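Local structure of halogenase PltM (Pseudomonas fluorescens, 6BZN) at residues I106-S111 with S240-F245; S401-A406 with N414-V419; A453-G458 with D463-E468; A494-I499 with S512-R517. The protein halogenates phenolic substrates with unusual tolerance of substrate and halide, and probably depends on FAD as flavin-dependent halogenases do. All blocks are in the same frame, centred on the assembly; numbering follows the deposited sequence.

Contact 1 of 4, residues I106-S111 with S240-F245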
loop_
_atom_site.group_PDB
_atom_site.type_symbol
_atom_site.label_atom_id
_atom_site.label_comp_id
_atom_site.label_asym_id
_atom_site.label_seq_id
_atom_site.Cartn_x
_atom_site.Cartn_y
_atom_site.Cartn_z
ATOM N N ILE A 106 -11.906 4.930 -10.183
ATOM C CA ILE A 106 -12.746 4.284 -9.176
ATOM C C ILE A 106 -12.402 2.808 -9.039
ATOM O O ILE A 106 -11.921 2.182 -9.983
ATOM C CB ILE A 106 -14.238 4.478 -9.531
ATOM C CG1 ILE A 106 -15.130 4.231 -8.338
ATOM C CG2 ILE A 106 -14.664 3.616 -10.710
ATOM C CD1 ILE A 106 -16.534 4.773 -8.531
ATOM N N LYS A 107 -12.615 2.262 -7.849
ATOM C CA LYS A 107 -12.575 0.812 -7.680
ATOM C C LYS A 107 -13.672 0.333 -6.755
ATOM O O LYS A 107 -13.914 0.908 -5.684
ATOM C CB LYS A 107 -11.206 0.308 -7.211
ATOM C CG LYS A 107 -10.687 0.973 -5.956
ATOM C CD LYS A 107 -9.465 0.264 -5.362
ATOM C CE LYS A 107 -9.758 -1.107 -4.763
ATOM N NZ LYS A 107 -9.840 -1.139 -3.279
ATOM N N LEU A 108 -14.319 -0.742 -7.182
ATOM C CA LEU A 108 -15.379 -1.368 -6.411
ATOM C C LEU A 108 -14.901 -2.657 -5.769
ATOM O O LEU A 108 -15.703 -3.368 -5.145
ATOM C CB LEU A 108 -16.572 -1.625 -7.319
ATOM C CG LEU A 108 -17.117 -0.371 -7.999
ATOM C CD1 LEU A 108 -18.223 -0.733 -8.988
ATOM C CD2 LEU A 108 -17.607 0.631 -6.969
ATOM N N GLY A 109 -13.604 -2.947 -5.906
ATOM C CA GLY A 109 -12.986 -4.109 -5.291
ATOM C C GLY A 109 -11.685 -4.490 -5.973
ATOM O O GLY A 109 -11.246 -3.826 -6.912
ATOM N N PHE A 110 -11.068 -5.544 -5.457
ATOM C CA PHE A 110 -9.917 -6.196 -6.089
ATOM C C PHE A 110 -10.454 -7.375 -6.894
ATOM O O PHE A 110 -11.284 -8.128 -6.394
ATOM C CB PHE A 110 -8.924 -6.728 -5.043
ATOM C CG PHE A 110 -7.998 -5.683 -4.409
ATOM C CD1 PHE A 110 -7.902 -4.365 -4.866
ATOM C CD2 PHE A 110 -7.153 -6.066 -3.372
ATOM C CE1 PHE A 110 -7.010 -3.463 -4.276
ATOM C CE2 PHE A 110 -6.276 -5.157 -2.767
ATOM C CZ PHE A 110 -6.199 -3.858 -3.227
ATOM N N SER A 111 -9.997 -7.536 -8.130
ATOM C CA SER A 111 -10.347 -8.695 -8.932
ATOM C C SER A 111 -9.074 -9.408 -9.371
ATOM O O SER A 111 -8.016 -8.781 -9.556
ATOM C CB SER A 111 -11.185 -8.300 -10.145
ATOM O OG SER A 111 -10.475 -7.424 -10.992
ATOM N N SER A 240 -19.671 -11.639 -12.484
ATOM C CA SER A 240 -19.103 -10.819 -11.438
ATOM C C SER A 240 -20.133 -9.753 -11.063
ATOM O O SER A 240 -20.741 -9.156 -11.940
ATOM C CB SER A 240 -17.822 -10.135 -11.897
ATOM O OG SER A 240 -17.401 -9.232 -10.893
ATOM N N PRO A 241 -20.316 -9.505 -9.760
ATOM C CA PRO A 241 -21.188 -8.430 -9.319
ATOM C C PRO A 241 -20.668 -7.010 -9.635
ATOM O O PRO A 241 -21.439 -6.061 -9.535
ATOM C CB PRO A 241 -21.260 -8.650 -7.811
ATOM C CG PRO A 241 -19.964 -9.287 -7.473
ATOM C CD PRO A 241 -19.618 -10.148 -8.632
ATOM N N ILE A 242 -19.392 -6.869 -10.002
ATOM C CA ILE A 242 -18.809 -5.571 -10.360
ATOM C C ILE A 242 -18.082 -5.691 -11.684
ATOM O O ILE A 242 -17.543 -6.754 -12.003
ATOM C CB ILE A 242 -17.830 -5.054 -9.275
ATOM C CG1 ILE A 242 -16.691 -6.059 -9.015
ATOM C CG2 ILE A 242 -18.593 -4.762 -7.996
ATOM C CD1 ILE A 242 -15.588 -5.537 -8.112
ATOM N N GLU A 243 -18.075 -4.606 -12.461
ATOM C CA GLU A 243 -17.245 -4.540 -13.656
ATOM C C GLU A 243 -15.788 -4.620 -13.223
ATOM O O GLU A 243 -15.364 -3.865 -12.332
ATOM C CB GLU A 243 -17.420 -3.223 -14.407
ATOM C CG GLU A 243 -18.777 -2.966 -15.026
ATOM C CD GLU A 243 -18.923 -1.529 -15.499
ATOM O OE1 GLU A 243 -17.973 -0.975 -16.101
ATOM O OE2 GLU A 243 -19.984 -0.938 -15.253
ATOM N N LEU A 244 -15.019 -5.499 -13.851
ATOM C CA LEU A 244 -13.594 -5.591 -13.538
ATOM C C LEU A 244 -12.866 -4.306 -13.962
ATOM O O LEU A 244 -11.861 -3.942 -13.354
ATOM C CB LEU A 244 -12.935 -6.813 -14.154
ATOM C CG LEU A 244 -13.480 -8.236 -13.960
ATOM C CD1 LEU A 244 -12.329 -9.227 -13.834
ATOM C CD2 LEU A 244 -14.433 -8.394 -12.801
ATOM N N PHE A 245 -13.410 -3.621 -14.973
ATOM C CA PHE A 245 -12.977 -2.278 -15.366
ATOM C C PHE A 245 -12.996 -1.289 -14.194
ATOM O O PHE A 245 -12.110 -0.442 -14.080
ATOM C CB PHE A 245 -13.884 -1.763 -16.502
ATOM C CG PHE A 245 -13.475 -0.437 -17.091
ATOM C CD1 PHE A 245 -12.160 -0.201 -17.501
ATOM C CD2 PHE A 245 -14.428 0.569 -17.296
ATOM C CE1 PHE A 245 -11.794 1.022 -18.062
ATOM C CE2 PHE A 245 -14.063 1.796 -17.868
ATOM C CZ PHE A 245 -12.746 2.008 -18.261
#
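The carbonyl oxygen of Ile242 receives a hydrogen bond of 2.7 Å from Ser240 OG, which lies in the carbonyl plane on a lone pair, while the side chain of the same residue packs on Leu108. A serine two positions back is short enough to make this bond across Pro241 and probably helps to fix the bend. No hydrogen bond joins the two segments, and the meeting is apolar. Ile242 CG2 rests on Leu108 CB at 3.8 Å, the two side chains sliding past each other in opposite directions. With CG1 placed between the backbone N and the carbonyl carbon (chi1 58°), the other branch runs on to put CD1 3.7 Å from Leu108 O and 3.9 Å from Gly109 N. Glycine suits the next position: a beta carbon on Gly109 would come within 3.2 Å of Ile242 CD1, and its backbone angles are ones that other residues rarely adopt. If Ile242 were an alanine, Leu108 CB would probably lose its closest apolar neighbour, CG2, and, with CD1 gone, a gap would open beside Gly109. Further along, Leu244 CD1 lies 3.8 Å from Ser111 OG, whose hydrogen-bond partner is Ser247 OG. The contact sits where the chain turns a corner at Leu108, leaving strand 104-107, which pairs with strand 134-138, and entering strand 109-114 of the seven-stranded mixed sheet. The loop 240-245 leads from helix 235-238 into strand 248-253, the parallel neighbour of strand 109-114, and Ile242 also touches Pro130 of strand 126-131 on the other flank of strand 109-114.

Contact 2 of 4, residues S401-A406 with N414-V419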
loop_
_atom_site.group_PDB
_atom_site.type_symbol
_atom_site.label_atom_id
_atom_site.label_comp_id
_atom_site.label_asym_id
_atom_site.label_seq_id
_atom_site.Cartn_x
_atom_site.Cartn_y
_atom_site.Cartn_z
ATOM N N SER A 401 4.616 -13.327 -0.223
ATOM C CA SER A 401 5.359 -14.518 -0.633
ATOM C C SER A 401 4.423 -15.723 -0.771
ATOM O O SER A 401 4.475 -16.451 -1.765
ATOM C CB SER A 401 6.517 -14.831 0.319
ATOM O OG SER A 401 6.070 -15.096 1.641
ATOM N N CYS A 402 3.543 -15.923 0.204
ATOM C CA CYS A 402 2.575 -17.032 0.120
ATOM C C CYS A 402 1.593 -16.849 -1.052
ATOM O O CYS A 402 1.199 -17.831 -1.680
ATOM C CB CYS A 402 1.845 -17.214 1.448
ATOM S SG CYS A 402 2.956 -17.763 2.775
ATOM N N SER A 403 1.222 -15.605 -1.362
ATOM C CA SER A 403 0.367 -15.325 -2.502
ATOM C C SER A 403 1.028 -15.691 -3.830
ATOM O O SER A 403 0.398 -16.295 -4.688
ATOM C CB SER A 403 -0.042 -13.853 -2.527
ATOM O OG SER A 403 -0.826 -13.530 -1.400
ATOM N N TYR A 404 2.291 -15.307 -4.000
ATOM C CA TYR A 404 3.013 -15.647 -5.227
ATOM C C TYR A 404 3.079 -17.183 -5.439
ATOM O O TYR A 404 3.059 -17.644 -6.565
ATOM C CB TYR A 404 4.419 -15.049 -5.231
ATOM C CG TYR A 404 4.548 -13.653 -5.823
ATOM C CD1 TYR A 404 4.283 -12.519 -5.068
ATOM C CD2 TYR A 404 4.976 -13.465 -7.140
ATOM C CE1 TYR A 404 4.443 -11.244 -5.604
ATOM C CE2 TYR A 404 5.132 -12.194 -7.673
ATOM C CZ TYR A 404 4.871 -11.080 -6.901
ATOM O OH TYR A 404 5.046 -9.805 -7.436
ATOM N N GLU A 405 3.163 -17.959 -4.361
ATOM C CA GLU A 405 3.117 -19.422 -4.483
ATOM C C GLU A 405 1.711 -19.878 -4.887
ATOM O O GLU A 405 1.560 -20.772 -5.720
ATOM C CB GLU A 405 3.537 -20.088 -3.179
ATOM C CG GLU A 405 3.577 -21.612 -3.222
ATOM C CD GLU A 405 4.622 -22.185 -4.168
ATOM O OE1 GLU A 405 5.612 -21.497 -4.513
ATOM O OE2 GLU A 405 4.449 -23.359 -4.556
ATOM N N ALA A 406 0.689 -19.254 -4.307
ATOM C CA ALA A 406 -0.694 -19.546 -4.666
ATOM C C ALA A 406 -1.052 -19.185 -6.116
ATOM O O ALA A 406 -2.059 -19.684 -6.624
ATOM C CB ALA A 406 -1.651 -18.856 -3.713
ATOM N N ASN A 414 -8.029 -19.398 -5.376
ATOM C CA ASN A 414 -9.382 -19.152 -4.883
ATOM C C ASN A 414 -9.463 -19.447 -3.386
ATOM O O ASN A 414 -9.955 -18.614 -2.618
ATOM C CB ASN A 414 -10.392 -19.976 -5.716
ATOM C CG ASN A 414 -11.830 -19.793 -5.275
ATOM O OD1 ASN A 414 -12.186 -18.841 -4.588
ATOM N ND2 ASN A 414 -12.678 -20.742 -5.678
ATOM N N VAL A 415 -8.935 -20.597 -2.952
ATOM C CA VAL A 415 -8.951 -20.919 -1.528
ATOM C C VAL A 415 -8.090 -19.907 -0.749
ATOM O O VAL A 415 -8.530 -19.341 0.257
ATOM C CB VAL A 415 -8.478 -22.361 -1.229
ATOM C CG1 VAL A 415 -8.563 -22.623 0.254
ATOM C CG2 VAL A 415 -9.358 -23.388 -1.955
ATOM N N TRP A 416 -6.874 -19.680 -1.243
ATOM C CA TRP A 416 -5.929 -18.780 -0.569
ATOM C C TRP A 416 -6.453 -17.352 -0.370
ATOM O O TRP A 416 -6.255 -16.780 0.705
ATOM C CB TRP A 416 -4.565 -18.753 -1.281
ATOM C CG TRP A 416 -3.696 -17.634 -0.798
ATOM C CD1 TRP A 416 -3.472 -16.457 -1.428
ATOM C CD2 TRP A 416 -3.013 -17.560 0.453
ATOM N NE1 TRP A 416 -2.631 -15.669 -0.683
ATOM C CE2 TRP A 416 -2.347 -16.320 0.489
ATOM C CE3 TRP A 416 -2.876 -18.434 1.538
ATOM C CZ2 TRP A 416 -1.558 -15.929 1.566
ATOM C CZ3 TRP A 416 -2.081 -18.048 2.608
ATOM C CH2 TRP A 416 -1.439 -16.795 2.613
ATOM N N HIS A 417 -7.120 -16.786 -1.371
ATOM C CA HIS A 417 -7.522 -15.374 -1.292
ATOM C C HIS A 417 -8.457 -15.091 -0.116
ATOM O O HIS A 417 -8.473 -13.982 0.388
ATOM C CB HIS A 417 -8.055 -14.830 -2.627
ATOM C CG HIS A 417 -9.546 -14.763 -2.742
ATOM N ND1 HIS A 417 -10.327 -15.873 -2.986
ATOM C CD2 HIS A 417 -10.395 -13.707 -2.717
ATOM C CE1 HIS A 417 -11.594 -15.508 -3.079
ATOM N NE2 HIS A 417 -11.661 -14.197 -2.926
ATOM N N ARG A 418 -9.178 -16.114 0.348
ATOM C CA ARG A 418 -10.050 -15.989 1.518
ATOM C C ARG A 418 -9.290 -15.782 2.818
ATOM O O ARG A 418 -9.845 -15.230 3.752
ATOM C CB ARG A 418 -10.968 -17.218 1.635
ATOM C CG ARG A 418 -11.913 -17.358 0.450
ATOM C CD ARG A 418 -11.967 -18.778 -0.105
ATOM N NE ARG A 418 -12.610 -18.755 -1.415
ATOM C CZ ARG A 418 -13.924 -18.662 -1.635
ATOM N NH1 ARG A 418 -14.803 -18.656 -0.626
ATOM N NH2 ARG A 418 -14.370 -18.577 -2.879
ATOM N N VAL A 419 -8.032 -16.222 2.878
ATOM C CA VAL A 419 -7.159 -15.952 4.036
ATOM C C VAL A 419 -6.846 -14.447 4.102
ATOM O O VAL A 419 -7.062 -13.797 5.133
ATOM C CB VAL A 419 -5.877 -16.817 3.989
ATOM C CG1 VAL A 419 -4.908 -16.466 5.114
ATOM C CG2 VAL A 419 -6.238 -18.295 4.058
#
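One hydrogen bond crosses between the helices: Trp416 NE1 donates to Ser403 OG at 2.9 Å, with an N-H...O angle of 152° and the oxygen tilted somewhat out of the indole plane. The same hydroxyl gives its proton to Leu399 O one helical turn back, so it accepts from the indole and donates to the backbone, and both polar groups are satisfied in a buried place. The apolar contacts belong to the same indole. Trp416 CG stands anti to the backbone N (chi1 168°), sending the ring across to the other helix, where Cys402 CB lies 3.5 Å from Trp416 CH2 and Ala406 CB 3.8 Å from Trp416 CG. Small residues at these positions leave room for the large ring. Cys402 SG adds an oblique sulfur-aromatic contact, 5.3 Å from the centroid of the six-membered ring. Within segment 414-419, Asn414 O accepts from both His417 ND1 and Arg418 NE, and Arg418 NH2 reaches Asn414 OD1 at 2.8 Å. The two segments form an antiparallel helical hairpin, their axes 9.9 Å apart at 163°. Cys402 also leans on Cys475 and Gln479 of helix 465-483, while Val415 packs against helix 488-502.

Contact 3 of 4, residues A453-G458 with D463-E468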
loop_
_atom_site.group_PDB
_atom_site.type_symbol
_atom_site.label_atom_id
_atom_site.label_comp_id
_atom_site.label_asym_id
_atom_site.label_seq_id
_atom_site.Cartn_x
_atom_site.Cartn_y
_atom_site.Cartn_z
ATOM N N ALA A 453 -2.927 -0.307 21.862
ATOM C CA ALA A 453 -3.211 -1.505 22.662
ATOM C C ALA A 453 -3.621 -2.739 21.846
ATOM O O ALA A 453 -3.855 -3.805 22.424
ATOM C CB ALA A 453 -4.275 -1.185 23.701
ATOM N N VAL A 454 -3.689 -2.645 20.516
ATOM C CA VAL A 454 -4.086 -3.812 19.730
ATOM C C VAL A 454 -3.091 -4.951 19.965
ATOM O O VAL A 454 -1.892 -4.716 20.146
ATOM C CB VAL A 454 -4.203 -3.519 18.215
ATOM C CG1 VAL A 454 -5.237 -2.427 17.952
ATOM C CG2 VAL A 454 -2.838 -3.190 17.614
ATOM N N ARG A 455 -3.590 -6.181 19.971
ATOM C CA ARG A 455 -2.732 -7.323 20.302
ATOM C C ARG A 455 -1.745 -7.701 19.200
ATOM O O ARG A 455 -0.725 -8.303 19.510
ATOM C CB ARG A 455 -3.558 -8.553 20.707
ATOM C CG ARG A 455 -4.048 -8.464 22.145
ATOM C CD ARG A 455 -5.162 -9.453 22.439
ATOM N NE ARG A 455 -6.397 -9.125 21.730
ATOM C CZ ARG A 455 -7.560 -9.769 21.868
ATOM N NH1 ARG A 455 -7.681 -10.793 22.708
ATOM N NH2 ARG A 455 -8.624 -9.370 21.183
ATOM N N PHE A 456 -2.053 -7.364 17.941
ATOM C CA PHE A 456 -1.221 -7.751 16.789
ATOM C C PHE A 456 -0.975 -6.552 15.861
ATOM O O PHE A 456 -1.407 -6.541 14.702
ATOM C CB PHE A 456 -1.886 -8.900 16.037
ATOM C CG PHE A 456 -2.275 -10.044 16.925
ATOM C CD1 PHE A 456 -1.337 -11.000 17.297
ATOM C CD2 PHE A 456 -3.573 -10.154 17.405
ATOM C CE1 PHE A 456 -1.693 -12.055 18.136
ATOM C CE2 PHE A 456 -3.937 -11.203 18.240
ATOM C CZ PHE A 456 -2.995 -12.149 18.611
ATOM N N PRO A 457 -0.251 -5.534 16.369
ATOM C CA PRO A 457 0.056 -4.400 15.499
ATOM C C PRO A 457 0.839 -4.864 14.267
ATOM O O PRO A 457 1.732 -5.718 14.365
ATOM C CB PRO A 457 0.875 -3.467 16.397
ATOM C CG PRO A 457 1.451 -4.353 17.458
ATOM C CD PRO A 457 0.478 -5.478 17.651
ATOM N N GLY A 458 0.443 -4.358 13.105
ATOM C CA GLY A 458 1.084 -4.737 11.842
ATOM C C GLY A 458 0.463 -5.949 11.164
ATOM O O GLY A 458 0.792 -6.246 10.033
ATOM N N ASP A 463 -6.268 -7.170 15.814
ATOM C CA ASP A 463 -6.609 -7.578 17.177
ATOM C C ASP A 463 -7.326 -8.930 17.357
ATOM O O ASP A 463 -7.818 -9.202 18.455
ATOM C CB ASP A 463 -7.436 -6.469 17.820
ATOM C CG ASP A 463 -7.404 -6.512 19.349
ATOM O OD1 ASP A 463 -6.325 -6.682 19.950
ATOM O OD2 ASP A 463 -8.473 -6.399 19.954
ATOM N N SER A 464 -7.357 -9.788 16.335
ATOM C CA SER A 464 -8.084 -11.074 16.427
ATOM C C SER A 464 -7.142 -12.274 16.601
ATOM O O SER A 464 -6.495 -12.681 15.639
ATOM C CB SER A 464 -8.921 -11.293 15.170
ATOM O OG SER A 464 -9.444 -12.619 15.134
ATOM N N PRO A 465 -7.068 -12.865 17.815
ATOM C CA PRO A 465 -6.184 -14.034 17.925
ATOM C C PRO A 465 -6.592 -15.205 17.008
ATOM O O PRO A 465 -5.728 -15.904 16.483
ATOM C CB PRO A 465 -6.276 -14.427 19.407
ATOM C CG PRO A 465 -6.811 -13.229 20.108
ATOM C CD PRO A 465 -7.644 -12.474 19.118
ATOM N N ALA A 466 -7.886 -15.407 16.801
ATOM C CA ALA A 466 -8.347 -16.467 15.910
ATOM C C ALA A 466 -7.882 -16.230 14.469
ATOM O O ALA A 466 -7.366 -17.155 13.819
ATOM C CB ALA A 466 -9.861 -16.612 15.963
ATOM N N TYR A 467 -8.027 -15.001 13.975
ATOM C CA TYR A 467 -7.564 -14.719 12.615
ATOM C C TYR A 467 -6.054 -14.925 12.498
ATOM O O TYR A 467 -5.582 -15.540 11.545
ATOM C CB TYR A 467 -7.926 -13.311 12.084
ATOM C CG TYR A 467 -7.288 -13.181 10.735
ATOM C CD1 TYR A 467 -7.810 -13.869 9.646
ATOM C CD2 TYR A 467 -6.060 -12.545 10.576
ATOM C CE1 TYR A 467 -7.176 -13.854 8.415
ATOM C CE2 TYR A 467 -5.411 -12.535 9.350
ATOM C CZ TYR A 467 -5.977 -13.180 8.271
ATOM O OH TYR A 467 -5.363 -13.180 7.042
ATOM N N GLU A 468 -5.291 -14.423 13.456
ATOM C CA GLU A 468 -3.838 -14.515 13.345
ATOM C C GLU A 468 -3.345 -15.957 13.434
ATOM O O GLU A 468 -2.315 -16.301 12.856
ATOM C CB GLU A 468 -3.161 -13.575 14.336
ATOM C CG GLU A 468 -3.540 -12.099 14.148
ATOM C CD GLU A 468 -3.343 -11.544 12.722
ATOM O OE1 GLU A 468 -2.511 -12.075 11.957
ATOM O OE2 GLU A 468 -4.009 -10.536 12.364
HETATM O O HOH W 1 -7.224 -4.377 21.835
#
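Arg455 and Asp463 draw together the two arms of the loop that leads into the capped N-terminus of helix 465-483. Asp463 OD1 is gripped twice by Arg455: the backbone N donates at 2.8 Å, on the anti side of the carboxylate, and NE donates at 3.0 Å in a salt bridge, coming from above the carboxylate plane. The NE bond is nearly straight, at 174°. A weak bond from Arg455 NH2 to Asp463 OD2 accompanies it. An aspartate suits the place, since its short arm, with CG anti to the backbone N (chi1 -158°), holds one oxygen where main chain and side chain can both reach it. With an alanine in its place, the Arg455 guanidinium would probably lose its charge partner and be set freer to turn, and the Arg455 backbone N would lack this acceptor. Pro465 CG lies over one face of that guanidinium, 3.7 Å from Arg455 NH1. Phe456, the next residue after the arginine, carries the apolar half of the contact. Glu468 CG sits over the Phe456 ring in a CH-pi contact, 3.9 Å from the centroid, and Pro465 CG meets the ring edge 4.0 Å from Phe456 CE2. Glu468 thus packs with its methylene, while its carboxylate turns to Ser461 OG. The backbones of Phe456 and Leu462 are also hydrogen-bonded. The arrangement is that of a helix start with a serine N-cap: Ser464 OG accepts from Tyr467 N at 3.0 Å, and Pro465, which has no N-H to offer, fills the first helical position.

Contact 4 of 4, residues A494-I499 with S512-R517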
loop_
_atom_site.group_PDB
_atom_site.type_symbol
_atom_site.label_atom_id
_atom_site.label_comp_id
_atom_site.label_asym_id
_atom_site.label_seq_id
_atom_site.Cartn_x
_atom_site.Cartn_y
_atom_site.Cartn_z
ATOM N N ALA A 494 -5.891 -28.365 2.460
ATOM C CA ALA A 494 -5.352 -28.021 3.776
ATOM C C ALA A 494 -5.756 -26.593 4.171
ATOM O O ALA A 494 -6.175 -26.350 5.316
ATOM C CB ALA A 494 -3.836 -28.184 3.792
ATOM N N LEU A 495 -5.666 -25.652 3.223
ATOM C CA LEU A 495 -6.152 -24.296 3.481
ATOM C C LEU A 495 -7.655 -24.268 3.776
ATOM O O LEU A 495 -8.089 -23.605 4.707
ATOM C CB LEU A 495 -5.831 -23.350 2.322
ATOM C CG LEU A 495 -4.365 -23.042 2.024
ATOM C CD1 LEU A 495 -4.275 -22.201 0.754
ATOM C CD2 LEU A 495 -3.685 -22.340 3.184
ATOM N N HIS A 496 -8.440 -24.973 2.974
ATOM C CA HIS A 496 -9.894 -25.005 3.146
ATOM C C HIS A 496 -10.277 -25.503 4.552
ATOM O O HIS A 496 -11.127 -24.921 5.209
ATOM C CB HIS A 496 -10.520 -25.885 2.066
ATOM C CG HIS A 496 -12.011 -25.795 1.987
ATOM N ND1 HIS A 496 -12.791 -26.839 1.543
ATOM C CD2 HIS A 496 -12.865 -24.792 2.291
ATOM C CE1 HIS A 496 -14.060 -26.477 1.554
ATOM N NE2 HIS A 496 -14.135 -25.243 2.012
ATOM N N GLU A 497 -9.610 -26.548 5.024
ATOM C CA GLU A 497 -9.886 -27.088 6.366
ATOM C C GLU A 497 -9.530 -26.079 7.471
ATOM O O GLU A 497 -10.281 -25.926 8.445
ATOM C CB GLU A 497 -9.175 -28.431 6.562
ATOM C CG GLU A 497 -9.684 -29.551 5.646
ATOM C CD GLU A 497 -11.138 -29.943 5.917
ATOM O OE1 GLU A 497 -11.533 -29.957 7.098
ATOM O OE2 GLU A 497 -11.895 -30.215 4.950
ATOM N N LEU A 498 -8.408 -25.369 7.308
ATOM C CA LEU A 498 -8.062 -24.267 8.215
ATOM C C LEU A 498 -9.135 -23.168 8.235
ATOM O O LEU A 498 -9.506 -22.683 9.307
ATOM C CB LEU A 498 -6.685 -23.666 7.855
ATOM C CG LEU A 498 -5.475 -24.569 8.126
ATOM C CD1 LEU A 498 -4.196 -23.966 7.570
ATOM C CD2 LEU A 498 -5.344 -24.851 9.619
ATOM N N ILE A 499 -9.646 -22.793 7.066
ATOM C CA ILE A 499 -10.686 -21.760 6.994
ATOM C C ILE A 499 -11.948 -22.242 7.750
ATOM O O ILE A 499 -12.508 -21.511 8.563
ATOM C CB ILE A 499 -11.008 -21.353 5.536
ATOM C CG1 ILE A 499 -9.791 -20.679 4.884
ATOM C CG2 ILE A 499 -12.213 -20.418 5.485
ATOM C CD1 ILE A 499 -9.860 -20.568 3.374
ATOM N N SER A 512 -15.628 -20.188 3.686
ATOM C CA SER A 512 -15.360 -21.590 3.327
ATOM C C SER A 512 -16.160 -22.106 2.121
ATOM O O SER A 512 -15.929 -23.233 1.670
ATOM C CB SER A 512 -15.610 -22.508 4.514
ATOM O OG SER A 512 -16.989 -22.535 4.826
ATOM N N ARG A 513 -17.093 -21.310 1.606
ATOM C CA ARG A 513 -17.842 -21.698 0.403
ATOM C C ARG A 513 -17.062 -21.385 -0.855
ATOM O O ARG A 513 -17.233 -20.318 -1.466
ATOM C CB ARG A 513 -19.210 -21.031 0.376
ATOM C CG ARG A 513 -20.040 -21.432 1.572
ATOM C CD ARG A 513 -21.533 -21.328 1.306
ATOM N NE ARG A 513 -22.286 -22.232 2.171
ATOM C CZ ARG A 513 -23.600 -22.439 2.100
ATOM N NH1 ARG A 513 -24.174 -23.293 2.942
ATOM N NH2 ARG A 513 -24.347 -21.800 1.199
ATOM N N ILE A 514 -16.234 -22.351 -1.250
ATOM C CA ILE A 514 -15.248 -22.167 -2.323
ATOM C C ILE A 514 -15.892 -21.975 -3.703
ATOM O O ILE A 514 -15.309 -21.319 -4.575
ATOM C CB ILE A 514 -14.223 -23.339 -2.344
ATOM C CG1 ILE A 514 -13.557 -23.518 -0.974
ATOM C CG2 ILE A 514 -13.148 -23.140 -3.404
ATOM C CD1 ILE A 514 -12.981 -22.251 -0.366
ATOM N N SER A 515 -17.095 -22.523 -3.903
ATOM C CA SER A 515 -17.798 -22.378 -5.176
ATOM C C SER A 515 -18.315 -20.958 -5.425
ATOM O O SER A 515 -18.574 -20.580 -6.566
ATOM C CB SER A 515 -18.942 -23.395 -5.269
ATOM O OG SER A 515 -19.921 -23.111 -4.301
ATOM N N ASN A 516 -18.492 -20.183 -4.359
ATOM C CA ASN A 516 -18.809 -18.768 -4.484
ATOM C C ASN A 516 -17.526 -17.936 -4.637
ATOM O O ASN A 516 -16.849 -17.634 -3.656
ATOM C CB ASN A 516 -19.600 -18.281 -3.270
ATOM C CG ASN A 516 -19.917 -16.791 -3.338
ATOM O OD1 ASN A 516 -19.894 -16.179 -4.413
ATOM N ND2 ASN A 516 -20.196 -16.197 -2.187
ATOM N N ARG A 517 -17.241 -17.527 -5.867
ATOM C CA ARG A 517 -16.023 -16.778 -6.194
ATOM C C ARG A 517 -16.116 -15.256 -6.029
ATOM O O ARG A 517 -15.134 -14.547 -6.260
ATOM C CB ARG A 517 -15.610 -17.132 -7.612
ATOM C CG ARG A 517 -15.167 -18.572 -7.686
ATOM C CD ARG A 517 -14.734 -19.038 -9.057
ATOM N NE ARG A 517 -15.812 -19.196 -10.030
ATOM C CZ ARG A 517 -16.143 -18.318 -10.985
ATOM N NH1 ARG A 517 -15.541 -17.137 -11.092
ATOM N NH2 ARG A 517 -17.127 -18.606 -11.845
#
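His496 reaches from helix 488-502 across to Ser512 and Ile514 of the C-terminal loop. Its CB serves as the hinge: with CG anti to the backbone N (chi1 -169°), the ring swings toward the loop. CG comes 4.0 Å from Ile514 CG1, and CD2 is nearer, 3.6 Å from that same CG1 and 3.7 Å from Ile514 CD1. The isoleucine branch therefore covers one face of the imidazole in a CH-pi contact, displaced from the ring centre toward the CD2-NE2 side. At the tip, NE2 donates to Ser512 O at 2.7 Å, with an N-H...O angle of 146°. Beside it, CE1 lies 3.7 Å from Ser512 O. NE2 lies in the carbonyl plane on a lone pair, although the oxygen stands 19° out of the ring plane. Histidine suits this place because one flat group offers both an N-H for a loop carbonyl and a face for an aliphatic chain. The loop is sharply folded just here: Arg513 is the centre of an inverse gamma turn and also opens a type I beta turn that ends at Asn516. These bends bring Ile514 back over the ring whose edge meets Ser512. One turn along the helix, Ile499 CG2 approaches Ser512 CB at 4.1 Å, a light apolar contact beside the hydrogen bond. Ser512 OG is engaged elsewhere, bonding to Glu503, and Ile514 also touches His411 and Arg418 of helix 410-441.

How the contacts relate
Contacts 2, 3 and 4 lie in the helical part of the chain and are tied through helix 410-441. Between contacts 2 and 4, whose centres are 12 Å apart, Arg418 NH2 probably bonds to Asn516 O at 2.8 Å and Asn414 ND2 to Ile514 O at 2.9 Å. Contact 3 joins contact 2 through a probable bond of 2.6 Å from Tyr467 OH to Val419 O. Contact 1, between strands and a loop, touches none of them; its nearest atoms are about 7 Å from those of contacts 2 and 4. It approaches the FAD site, empty in this model: the Gly109 position is about 9 Å from the side chain of Ala65, a FAD-binding residue.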